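Local coordinates for flavohemoglobin (Malassezia yamatoensis, PDB 6O0A), which probably detoxifies nitric oxide, passing electrons from NAD(P)H through its bound FAD to the haem of its globin domain, at residues A[287-301]-A[322-334]. Sequence-based numbering, arbitrary orientation.
With FAD (flavin-adenine dinucleotide), chain B.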
loop_
_atom_site.group_PDB
_atom_site.type_symbol
_atom_site.label_atom_id
_atom_site.label_comp_id
_atom_site.label_asym_id
_atom_site.label_seq_id
_atom_site.Cartn_x
_atom_site.Cartn_y
_atom_site.Cartn_z
ATOM N N GLY A 287 4.116 13.008 -9.077
ATOM C CA GLY A 287 4.440 11.942 -10.021
ATOM C C GLY A 287 3.269 10.999 -10.220
ATOM O O GLY A 287 2.119 11.423 -10.377
ATOM N N ILE A 288 3.557 9.692 -10.182
ATOM C CA ILE A 288 2.516 8.688 -10.400
ATOM C C ILE A 288 1.602 8.551 -9.192
ATOM O O ILE A 288 0.584 7.846 -9.266
ATOM C CB ILE A 288 3.167 7.345 -10.806
ATOM C CG1 ILE A 288 2.156 6.448 -11.526
ATOM C CG2 ILE A 288 3.769 6.637 -9.592
ATOM C CD1 ILE A 288 1.532 7.085 -12.759
ATOM N N GLY A 289 1.888 9.277 -8.109
ATOM C CA GLY A 289 0.950 9.385 -7.007
ATOM C C GLY A 289 -0.379 10.006 -7.400
ATOM O O GLY A 289 -1.308 10.004 -6.593
ATOM N N VAL A 290 -0.486 10.517 -8.627
ATOM C CA VAL A 290 -1.762 10.976 -9.155
ATOM C C VAL A 290 -2.793 9.857 -9.259
ATOM O O VAL A 290 -3.980 10.139 -9.343
ATOM C CB VAL A 290 -1.537 11.639 -10.536
ATOM C CG1 VAL A 290 -1.290 10.591 -11.609
ATOM C CG2 VAL A 290 -2.733 12.498 -10.920
ATOM N N THR A 291 -2.384 8.583 -9.283
ATOM C CA THR A 291 -3.366 7.567 -9.657
ATOM C C THR A 291 -4.523 7.444 -8.660
ATOM O O THR A 291 -5.683 7.442 -9.106
ATOM C CB THR A 291 -2.672 6.225 -9.941
ATOM O OG1 THR A 291 -1.883 5.796 -8.826
ATOM C CG2 THR A 291 -1.767 6.335 -11.186
ATOM N N PRO A 292 -4.319 7.380 -7.333
ATOM C CA PRO A 292 -5.502 7.439 -6.445
ATOM C C PRO A 292 -6.266 8.755 -6.541
ATOM O O PRO A 292 -7.497 8.764 -6.408
ATOM C CB PRO A 292 -4.913 7.227 -5.037
ATOM C CG PRO A 292 -3.466 7.539 -5.163
ATOM C CD PRO A 292 -3.071 7.178 -6.564
ATOM N N VAL A 293 -5.568 9.864 -6.778
ATOM C CA VAL A 293 -6.242 11.157 -6.904
ATOM C C VAL A 293 -7.246 11.126 -8.056
ATOM O O VAL A 293 -8.403 11.544 -7.916
ATOM C CB VAL A 293 -5.197 12.275 -7.072
ATOM C CG1 VAL A 293 -5.868 13.611 -7.402
ATOM C CG2 VAL A 293 -4.348 12.415 -5.794
ATOM N N LEU A 294 -6.822 10.622 -9.214
ATOM C CA LEU A 294 -7.739 10.501 -10.345
ATOM C C LEU A 294 -8.911 9.565 -10.032
ATOM O O LEU A 294 -10.063 9.858 -10.378
ATOM C CB LEU A 294 -6.969 10.019 -11.572
ATOM C CG LEU A 294 -7.826 9.790 -12.811
ATOM C CD1 LEU A 294 -8.549 11.078 -13.226
ATOM C CD2 LEU A 294 -6.973 9.239 -13.958
ATOM N N ALA A 295 -8.648 8.439 -9.363
ATOM C CA ALA A 295 -9.750 7.577 -8.938
ATOM C C ALA A 295 -10.737 8.325 -8.040
ATOM O O ALA A 295 -11.957 8.220 -8.221
ATOM C CB ALA A 295 -9.198 6.334 -8.222
ATOM N N PHE A 296 -10.226 9.099 -7.076
ATOM C CA PHE A 296 -11.102 9.837 -6.165
ATOM C C PHE A 296 -11.905 10.889 -6.910
ATOM O O PHE A 296 -13.110 11.051 -6.678
ATOM C CB PHE A 296 -10.283 10.530 -5.072
ATOM C CG PHE A 296 -9.616 9.599 -4.104
ATOM C CD1 PHE A 296 -10.147 8.342 -3.829
ATOM C CD2 PHE A 296 -8.456 9.989 -3.457
ATOM C CE1 PHE A 296 -9.527 7.496 -2.924
ATOM C CE2 PHE A 296 -7.827 9.141 -2.554
ATOM C CZ PHE A 296 -8.368 7.896 -2.289
ATOM N N VAL A 297 -11.243 11.621 -7.803
ATOM C CA VAL A 297 -11.906 12.718 -8.492
ATOM C C VAL A 297 -12.988 12.192 -9.420
ATOM O O VAL A 297 -14.083 12.751 -9.486
ATOM C CB VAL A 297 -10.872 13.579 -9.235
ATOM C CG1 VAL A 297 -11.586 14.613 -10.098
ATOM C CG2 VAL A 297 -9.983 14.281 -8.227
ATOM N N GLU A 298 -12.709 11.099 -10.136
ATOM C CA GLU A 298 -13.722 10.515 -11.007
ATOM C C GLU A 298 -14.942 10.058 -10.214
ATOM O O GLU A 298 -16.083 10.236 -10.658
ATOM C CB GLU A 298 -13.134 9.342 -11.796
ATOM C CG GLU A 298 -14.040 8.868 -12.948
ATOM C CD GLU A 298 -15.043 7.795 -12.547
ATOM O OE1 GLU A 298 -14.778 7.030 -11.598
ATOM O OE2 GLU A 298 -16.108 7.713 -13.193
ATOM N N LYS A 299 -14.723 9.457 -9.040
ATOM C CA LYS A 299 -15.851 9.000 -8.235
ATOM C C LYS A 299 -16.646 10.183 -7.689
ATOM O O LYS A 299 -17.883 10.205 -7.758
ATOM C CB LYS A 299 -15.357 8.102 -7.096
ATOM C CG LYS A 299 -16.481 7.500 -6.255
ATOM C CD LYS A 299 -17.397 6.636 -7.105
ATOM C CE LYS A 299 -18.578 6.114 -6.295
ATOM N NZ LYS A 299 -18.145 5.413 -5.050
ATOM N N LEU A 300 -15.950 11.187 -7.150
ATOM C CA LEU A 300 -16.640 12.376 -6.656
ATOM C C LEU A 300 -17.453 13.041 -7.761
ATOM O O LEU A 300 -18.560 13.540 -7.520
ATOM C CB LEU A 300 -15.628 13.359 -6.058
ATOM C CG LEU A 300 -15.001 12.988 -4.717
ATOM C CD1 LEU A 300 -13.685 13.737 -4.521
ATOM C CD2 LEU A 300 -15.971 13.267 -3.559
ATOM N N ALA A 301 -16.928 13.046 -8.986
ATOM C CA ALA A 301 -17.685 13.618 -10.094
ATOM C C ALA A 301 -18.927 12.790 -10.405
ATOM O O ALA A 301 -20.011 13.345 -10.616
ATOM C CB ALA A 301 -16.790 13.747 -11.328
ATOM N N PRO A 322 1.693 12.549 -15.514
ATOM C CA PRO A 322 0.856 11.466 -16.046
ATOM C C PRO A 322 -0.615 11.734 -15.784
ATOM O O PRO A 322 -0.995 12.141 -14.686
ATOM C CB PRO A 322 1.349 10.220 -15.297
ATOM C CG PRO A 322 1.975 10.723 -14.068
ATOM C CD PRO A 322 2.496 12.116 -14.355
ATOM N N LEU A 323 -1.430 11.541 -16.817
ATOM C CA LEU A 323 -2.888 11.589 -16.718
ATOM C C LEU A 323 -3.407 12.983 -16.379
ATOM O O LEU A 323 -4.549 13.128 -15.929
ATOM C CB LEU A 323 -3.398 10.569 -15.693
ATOM C CG LEU A 323 -2.866 9.154 -15.957
ATOM C CD1 LEU A 323 -3.465 8.180 -14.942
ATOM C CD2 LEU A 323 -3.166 8.714 -17.388
ATOM N N ARG A 324 -2.597 14.017 -16.597
ATOM C CA ARG A 324 -3.046 15.374 -16.273
ATOM C C ARG A 324 -4.285 15.765 -17.063
ATOM O O ARG A 324 -5.225 16.348 -16.505
ATOM C CB ARG A 324 -1.928 16.384 -16.525
ATOM C CG ARG A 324 -2.389 17.838 -16.453
ATOM C CD ARG A 324 -1.195 18.771 -16.239
ATOM N NE ARG A 324 -1.629 20.162 -16.167
ATOM C CZ ARG A 324 -1.761 20.941 -17.232
ATOM N NH1 ARG A 324 -1.495 20.463 -18.438
ATOM N NH2 ARG A 324 -2.160 22.207 -17.092
ATOM N N GLY A 325 -4.301 15.481 -18.368
ATOM C CA GLY A 325 -5.453 15.870 -19.168
ATOM C C GLY A 325 -6.744 15.279 -18.639
ATOM O O GLY A 325 -7.753 15.977 -18.506
ATOM N N GLU A 326 -6.721 13.989 -18.306
ATOM C CA GLU A 326 -7.916 13.322 -17.805
ATOM C C GLU A 326 -8.308 13.843 -16.426
ATOM O O GLU A 326 -9.496 14.026 -16.142
ATOM C CB GLU A 326 -7.677 11.816 -17.765
ATOM C CG GLU A 326 -8.851 11.042 -17.237
ATOM C CD GLU A 326 -8.616 9.548 -17.294
ATOM O OE1 GLU A 326 -7.631 9.127 -17.946
ATOM O OE2 GLU A 326 -9.406 8.802 -16.682
ATOM N N LEU A 327 -7.325 14.086 -15.558
ATOM C CA LEU A 327 -7.627 14.656 -14.250
ATOM C C LEU A 327 -8.314 16.003 -14.399
ATOM O O LEU A 327 -9.311 16.278 -13.722
ATOM C CB LEU A 327 -6.351 14.789 -13.425
ATOM C CG LEU A 327 -6.506 15.420 -12.038
ATOM C CD1 LEU A 327 -7.470 14.603 -11.179
ATOM C CD2 LEU A 327 -5.122 15.519 -11.369
ATOM N N LEU A 328 -7.810 16.848 -15.300
ATOM C CA LEU A 328 -8.425 18.158 -15.491
ATOM C C LEU A 328 -9.849 18.031 -16.017
ATOM O O LEU A 328 -10.731 18.790 -15.607
ATOM C CB LEU A 328 -7.582 19.011 -16.434
ATOM C CG LEU A 328 -6.192 19.388 -15.896
ATOM C CD1 LEU A 328 -5.455 20.263 -16.883
ATOM C CD2 LEU A 328 -6.296 20.069 -14.539
ATOM N N GLU A 329 -10.095 17.078 -16.922
ATOM C CA GLU A 329 -11.451 16.914 -17.445
ATOM C C GLU A 329 -12.407 16.487 -16.342
ATOM O O GLU A 329 -13.510 17.034 -16.217
ATOM C CB GLU A 329 -11.466 15.904 -18.590
ATOM C CG GLU A 329 -10.826 16.403 -19.864
ATOM C CD GLU A 329 -11.454 17.692 -20.368
ATOM O OE1 GLU A 329 -12.687 17.726 -20.595
ATOM O OE2 GLU A 329 -10.713 18.682 -20.524
ATOM N N ARG A 330 -11.997 15.510 -15.522
ATOM C CA ARG A 330 -12.850 15.070 -14.419
ATOM C C ARG A 330 -13.101 16.197 -13.432
ATOM O O ARG A 330 -14.224 16.366 -12.946
ATOM C CB ARG A 330 -12.231 13.871 -13.691
ATOM C CG ARG A 330 -12.186 12.591 -14.490
ATOM C CD ARG A 330 -13.583 12.029 -14.768
ATOM N NE ARG A 330 -14.240 12.708 -15.884
ATOM C CZ ARG A 330 -13.866 12.594 -17.157
ATOM N NH1 ARG A 330 -12.826 11.822 -17.486
ATOM N NH2 ARG A 330 -14.526 13.261 -18.103
ATOM N N ALA A 331 -12.064 16.970 -13.111
ATOM C CA ALA A 331 -12.217 18.046 -12.146
ATOM C C ALA A 331 -13.193 19.104 -12.645
ATOM O O ALA A 331 -13.896 19.734 -11.839
ATOM C CB ALA A 331 -10.852 18.669 -11.839
ATOM N N LYS A 332 -13.274 19.299 -13.967
ATOM C CA LYS A 332 -14.228 20.265 -14.515
ATOM C C LYS A 332 -15.666 19.883 -14.197
ATOM O O LYS A 332 -16.549 20.754 -14.155
ATOM C CB LYS A 332 -14.065 20.386 -16.031
ATOM C CG LYS A 332 -12.922 21.271 -16.461
ATOM C CD LYS A 332 -13.063 21.691 -17.914
ATOM C CE LYS A 332 -12.638 20.587 -18.859
ATOM N NZ LYS A 332 -11.838 21.138 -19.992
ATOM N N GLU A 333 -15.924 18.593 -13.994
ATOM C CA GLU A 333 -17.264 18.117 -13.705
ATOM C C GLU A 333 -17.661 18.337 -12.252
ATOM O O GLU A 333 -18.846 18.229 -11.929
ATOM C CB GLU A 333 -17.374 16.631 -14.084
ATOM C CG GLU A 333 -17.218 16.418 -15.591
ATOM C CD GLU A 333 -16.784 15.011 -15.999
ATOM O OE1 GLU A 333 -16.595 14.132 -15.131
ATOM O OE2 GLU A 333 -16.623 14.794 -17.215
ATOM N N LEU A 334 -16.710 18.641 -11.375
ATOM C CA LEU A 334 -17.044 18.890 -9.983
ATOM C C LEU A 334 -17.542 20.314 -9.793
ATOM O O LEU A 334 -17.094 21.248 -10.461
ATOM C CB LEU A 334 -15.836 18.642 -9.092
ATOM C CG LEU A 334 -15.472 17.164 -8.980
ATOM C CD1 LEU A 334 -14.130 17.034 -8.308
ATOM C CD2 LEU A 334 -16.559 16.448 -8.179
HETATM P PA FAD B . 11.161 -3.313 -7.366
HETATM O O1A FAD B . 11.794 -4.482 -8.022
HETATM O O2A FAD B . 10.094 -3.633 -6.355
HETATM O O5B FAD B . 12.282 -2.412 -6.672
HETATM C C5B FAD B . 11.900 -1.332 -5.800
HETATM C C4B FAD B . 13.187 -0.750 -5.271
HETATM O O4B FAD B . 13.920 -1.785 -4.578
HETATM C C3B FAD B . 14.149 -0.249 -6.333
HETATM O O3B FAD B . 13.857 1.086 -6.741
HETATM C C2B FAD B . 15.493 -0.320 -5.602
HETATM O O2B FAD B . 15.709 0.825 -4.783
HETATM C C1B FAD B . 15.315 -1.562 -4.719
HETATM N N9A FAD B . 15.925 -2.768 -5.271
HETATM C C8A FAD B . 15.482 -3.488 -6.346
HETATM N N7A FAD B . 16.260 -4.491 -6.675
HETATM C C5A FAD B . 17.291 -4.421 -5.752
HETATM C C6A FAD B . 18.477 -5.161 -5.603
HETATM N N6A FAD B . 18.820 -6.180 -6.400
HETATM N N1A FAD B . 19.321 -4.804 -4.608
HETATM C C2A FAD B . 18.985 -3.780 -3.816
HETATM N N3A FAD B . 17.898 -3.001 -3.866
HETATM C C4A FAD B . 17.092 -3.371 -4.868
HETATM N N1 FAD B . 3.319 2.221 -8.952
HETATM C C2 FAD B . 2.893 2.829 -10.101
HETATM O O2 FAD B . 3.669 3.073 -11.035
HETATM N N3 FAD B . 1.553 3.186 -10.227
HETATM C C4 FAD B . 0.567 2.973 -9.282
HETATM O O4 FAD B . -0.598 3.305 -9.505
HETATM C C4X FAD B . 1.027 2.328 -8.075
HETATM N N5 FAD B . 0.156 2.092 -7.130
HETATM C C5X FAD B . 0.604 1.469 -5.969
HETATM C C6 FAD B . -0.308 1.222 -4.942
HETATM C C7 FAD B . 0.086 0.591 -3.766
HETATM C C7M FAD B . -0.916 0.374 -2.660
HETATM C C8 FAD B . 1.421 0.176 -3.618
HETATM C C8M FAD B . 1.879 -0.544 -2.378
HETATM C C9 FAD B . 2.335 0.432 -4.635
HETATM C C9A FAD B . 1.944 1.084 -5.800
HETATM N N10 FAD B . 2.855 1.363 -6.844
HETATM C C10 FAD B . 2.426 1.987 -7.996
HETATM C "C1'" FAD B . 4.253 0.910 -6.763
HETATM C "C2'" FAD B . 4.445 -0.490 -7.336
HETATM O "O2'" FAD B . 3.704 -1.430 -6.558
HETATM C "C3'" FAD B . 5.920 -0.902 -7.381
HETATM O "O3'" FAD B . 6.493 -0.735 -6.085
HETATM C "C4'" FAD B . 6.744 -0.103 -8.390
HETATM O "O4'" FAD B . 6.081 -0.143 -9.655
HETATM C "C5'" FAD B . 8.168 -0.607 -8.515
HETATM O "O5'" FAD B . 8.134 -1.987 -8.945
HETATM P P FAD B . 9.471 -2.601 -9.563
HETATM O O1P FAD B . 9.906 -1.991 -10.849
HETATM O O2P FAD B . 9.241 -4.082 -9.685
HETATM O O3P FAD B . 10.594 -2.318 -8.469
HETATM O O HOH W 1 -20.127 16.188 -10.215
#
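Arg330, whose CD packs alongside Glu298 CG with the two side chains pointing the same way, holds its guanidinium against Glu333, the carboxylate in plane at its edge and gripped side-on: NE reaches Glu333 OE1 at 2.9 Å and NH2 reaches Glu333 OE2 at 2.7 Å, both nearly straight. The carboxylate is tilted, so OE1 is met from above its plane. On the Arg324 guanidinium, Leu328 CD1 lies over the centre of one face. Tied within its own segment, Arg330 turns its aliphatic part across the interface, CB packing on Val297 CG1 at 3.7 Å. A long, bent arginine suits the solvent-side border of the contact, apolar near the backbone and charged at its end. Close by, a water joins Ala301 O to Glu333 O, and small Ala301 admits Leu334 CD2 to within 3.5 Å of its backbone N.

Farther in, Leu327 is a knob in the hole made by Val290, Val293, Leu294 and Val297; its CG stands anti to the backbone N (chi1 178°), carrying CD1 to Val297 CG2 at 3.9 Å. Leu294 reaches back, CD1 over Leu327 CA and CD2 against the carboxylate of Glu326, whose charge is paired with Arg235. At the N-terminal end Pro322, a rigid apolar ring, meets Ile288 CD1 through CG at 3.9 Å, while Ile288 CG1 touches FAD N3 at 3.6 Å. No hydrogen bond directly links the segments. The helices run nearly parallel, 26° apart and 8.8 Å between axes, as expected of successive right-handed beta-alpha-beta crossovers on one face of the parallel sheet in the Rossmann-like NAD-binding domain of the ferredoxin reductase family.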